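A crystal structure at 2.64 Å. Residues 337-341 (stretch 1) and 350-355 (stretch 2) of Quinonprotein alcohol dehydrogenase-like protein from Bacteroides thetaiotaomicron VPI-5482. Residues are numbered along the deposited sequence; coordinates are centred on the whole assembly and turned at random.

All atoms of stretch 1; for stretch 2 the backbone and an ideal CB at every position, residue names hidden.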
# COMPACT_ATOMS: atom_id res chain seq x y z
N GLU A 337 2.37 15.98 -18.05
CA GLU A 337 1.41 16.53 -19.01
C GLU A 337 0.27 17.23 -18.29
O GLU A 337 -0.02 16.91 -17.15
CB GLU A 337 0.87 15.44 -19.95
CG GLU A 337 1.93 14.93 -20.92
CD GLU A 337 1.56 13.89 -21.96
OE1 GLU A 337 0.36 13.71 -22.26
OE2 GLU A 337 2.50 13.29 -22.53
N ASN A 338 -0.35 18.22 -18.94
CA ASN A 338 -1.45 19.05 -18.41
C ASN A 338 -2.76 18.27 -18.52
O ASN A 338 -3.69 18.65 -19.26
CB ASN A 338 -1.50 20.37 -19.18
CG ASN A 338 -0.20 21.13 -19.11
OD1 ASN A 338 0.37 21.35 -18.02
ND2 ASN A 338 0.25 21.59 -20.27
N ILE A 339 -2.82 17.17 -17.77
CA ILE A 339 -3.88 16.18 -17.79
C ILE A 339 -4.32 15.76 -16.37
O ILE A 339 -3.52 15.64 -15.44
CB ILE A 339 -3.32 14.94 -18.57
CG1 ILE A 339 -3.28 15.22 -20.07
CG2 ILE A 339 -4.08 13.65 -18.30
CD1 ILE A 339 -2.56 14.14 -20.86
N ILE A 340 -5.63 15.48 -16.27
CA ILE A 340 -6.27 14.85 -15.12
C ILE A 340 -7.20 13.76 -15.67
O ILE A 340 -8.00 14.01 -16.57
CB ILE A 340 -7.02 15.81 -14.16
CG1 ILE A 340 -6.09 16.93 -13.66
CG2 ILE A 340 -7.65 15.01 -12.99
CD1 ILE A 340 -6.74 17.99 -12.87
N TYR A 341 -7.03 12.55 -15.16
CA TYR A 341 -7.93 11.44 -15.47
C TYR A 341 -9.01 11.39 -14.39
O TYR A 341 -8.68 11.51 -13.21
CB TYR A 341 -7.17 10.12 -15.57
CG TYR A 341 -6.18 10.05 -16.71
CD1 TYR A 341 -6.59 9.68 -17.98
CD2 TYR A 341 -4.83 10.30 -16.49
CE1 TYR A 341 -5.67 9.60 -19.04
CE2 TYR A 341 -3.91 10.21 -17.54
CZ TYR A 341 -4.34 9.87 -18.81
OH TYR A 341 -3.44 9.75 -19.84
N UNK A 350 -12.43 9.86 -18.34
CA UNK A 350 -12.25 11.10 -19.05
C UNK A 350 -10.84 11.60 -18.82
O UNK A 350 -10.33 11.50 -17.71
CB UNK A 350 -13.28 12.14 -18.61
N UNK A 351 -10.19 12.07 -19.89
CA UNK A 351 -8.86 12.67 -19.84
C UNK A 351 -9.04 14.17 -19.99
O UNK A 351 -9.25 14.65 -21.10
CB UNK A 351 -7.94 12.11 -20.92
N UNK A 352 -9.07 14.89 -18.84
CA UNK A 352 -9.24 16.33 -18.83
C UNK A 352 -7.92 17.00 -19.07
O UNK A 352 -6.95 16.77 -18.35
CB UNK A 352 -9.85 16.81 -17.51
N UNK A 353 -7.90 17.88 -20.06
CA UNK A 353 -6.74 18.66 -20.41
C UNK A 353 -7.00 20.04 -19.87
O UNK A 353 -7.87 20.74 -20.39
CB UNK A 353 -6.47 18.67 -21.92
N UNK A 354 -6.31 20.39 -18.79
CA UNK A 354 -6.42 21.66 -18.07
C UNK A 354 -6.66 22.84 -19.05
O UNK A 354 -5.87 23.04 -19.98
CB UNK A 354 -5.15 21.90 -17.25
N UNK A 355 -7.76 23.56 -18.85
CA UNK A 355 -8.15 24.71 -19.65
C UNK A 355 -8.91 24.42 -20.94
O UNK A 355 -9.45 25.34 -21.56
CB UNK A 355 -6.89 25.50 -20.00

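The two stretches run antiparallel, and stretch 1 offers mostly apolar side chains, Ile 339 and Tyr 341 on one face of the sheet and Ile 340 on the other. At position 350 the ideal CB has nothing of stretch 1 within 5.5 Å, so the visible atoms leave the choice wide. The backbone does take part, its O lying 3.3 Å from CA of Tyr 341 in a CA-H...O contact. The residue is Tyr 350, whose ring leads away from stretch 1.

Position 351 shares a face with Ile 339 and Tyr 341. Its ideal CB lies 3.9 Å from CE1 of Tyr 341 and 4.9 Å from CG2 of Ile 339, so a side chain with a long apolar stem would fit: leucine, isoleucine, methionine, or a lysine or arginine that carries its charge beyond the contact. It is Lys 351. Its CG packs 3.7 Å from CG2 of Ile 339 and its CD 3.7 Å from OH of Tyr 341, so the methylenes make the contact while the chain continues past the ring to its amino group.

Position 352 pairs with Ile 340 through two backbone hydrogen bonds: N of Ile 340 to O of 352 at 2.8 Å, and N of 352 to O of Ile 340 at 2.7 Å. The second requires a free N-H at 352, which excludes proline; neither says much else about the side chain. CB points to the face of Ile 340, where a beta-branched or aromatic residue would suit the strand. Tyr 352 is found, and its OH accepts a hydrogen bond from N of 355 at 3.3 Å, linking this side chain to the backbone three residues further on.

Position 353 returns to the face of Ile 339. The ideal CB is 3.8 Å from O of Asn 338 and 5.1 Å from CG1 of Ile 339, a setting for valine, isoleucine or another apolar residue. Ile 353 brings its CG1 to 4.2 Å from CG1 of Ile 339.

At position 354 CB points toward stretch 1, and the backbone N donates to O of Asn 338 at 3.2 Å, again ruling out proline. Leucine or methionine could reach CD1 of Ile 340. Leu 354 does so: its CD2 meets CD1 of Ile 340 at 3.6 Å, and its CD1 lies 3.9 Å from CB of Asn 338.

Position 355 is beyond reach of stretch 1, but its phi of 85° favours glycine, with asparagine a possible alternative. It is Gly 355.

Stretch 2, residues 350-355: YKYILG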
# COMPACT_ATOMS: atom_id res chain seq x y z
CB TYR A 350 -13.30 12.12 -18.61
CG TYR A 350 -14.69 11.81 -19.11
CD1 TYR A 350 -15.51 10.91 -18.44
CD2 TYR A 350 -15.19 12.44 -20.25
CE1 TYR A 350 -16.79 10.61 -18.91
CE2 TYR A 350 -16.48 12.16 -20.72
CZ TYR A 350 -17.27 11.24 -20.05
OH TYR A 350 -18.55 10.96 -20.48
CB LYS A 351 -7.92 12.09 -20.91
CG LYS A 351 -6.54 12.73 -20.90
CD LYS A 351 -5.52 12.07 -21.83
CE LYS A 351 -5.67 12.38 -23.30
NZ LYS A 351 -4.59 11.70 -24.07
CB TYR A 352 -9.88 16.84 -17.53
CG TYR A 352 -9.98 18.35 -17.43
CD1 TYR A 352 -10.74 19.09 -18.33
CD2 TYR A 352 -9.36 19.04 -16.39
CE1 TYR A 352 -10.84 20.48 -18.24
CE2 TYR A 352 -9.46 20.43 -16.28
CZ TYR A 352 -10.21 21.14 -17.21
OH TYR A 352 -10.33 22.51 -17.11
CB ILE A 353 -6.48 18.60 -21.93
CG1 ILE A 353 -6.22 17.12 -22.34
CG2 ILE A 353 -5.29 19.49 -22.28
CD1 ILE A 353 -6.43 16.76 -23.82
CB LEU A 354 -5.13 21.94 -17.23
CG LEU A 354 -4.54 20.82 -16.39
CD1 LEU A 354 -3.18 21.24 -15.80
CD2 LEU A 354 -5.50 20.33 -15.34
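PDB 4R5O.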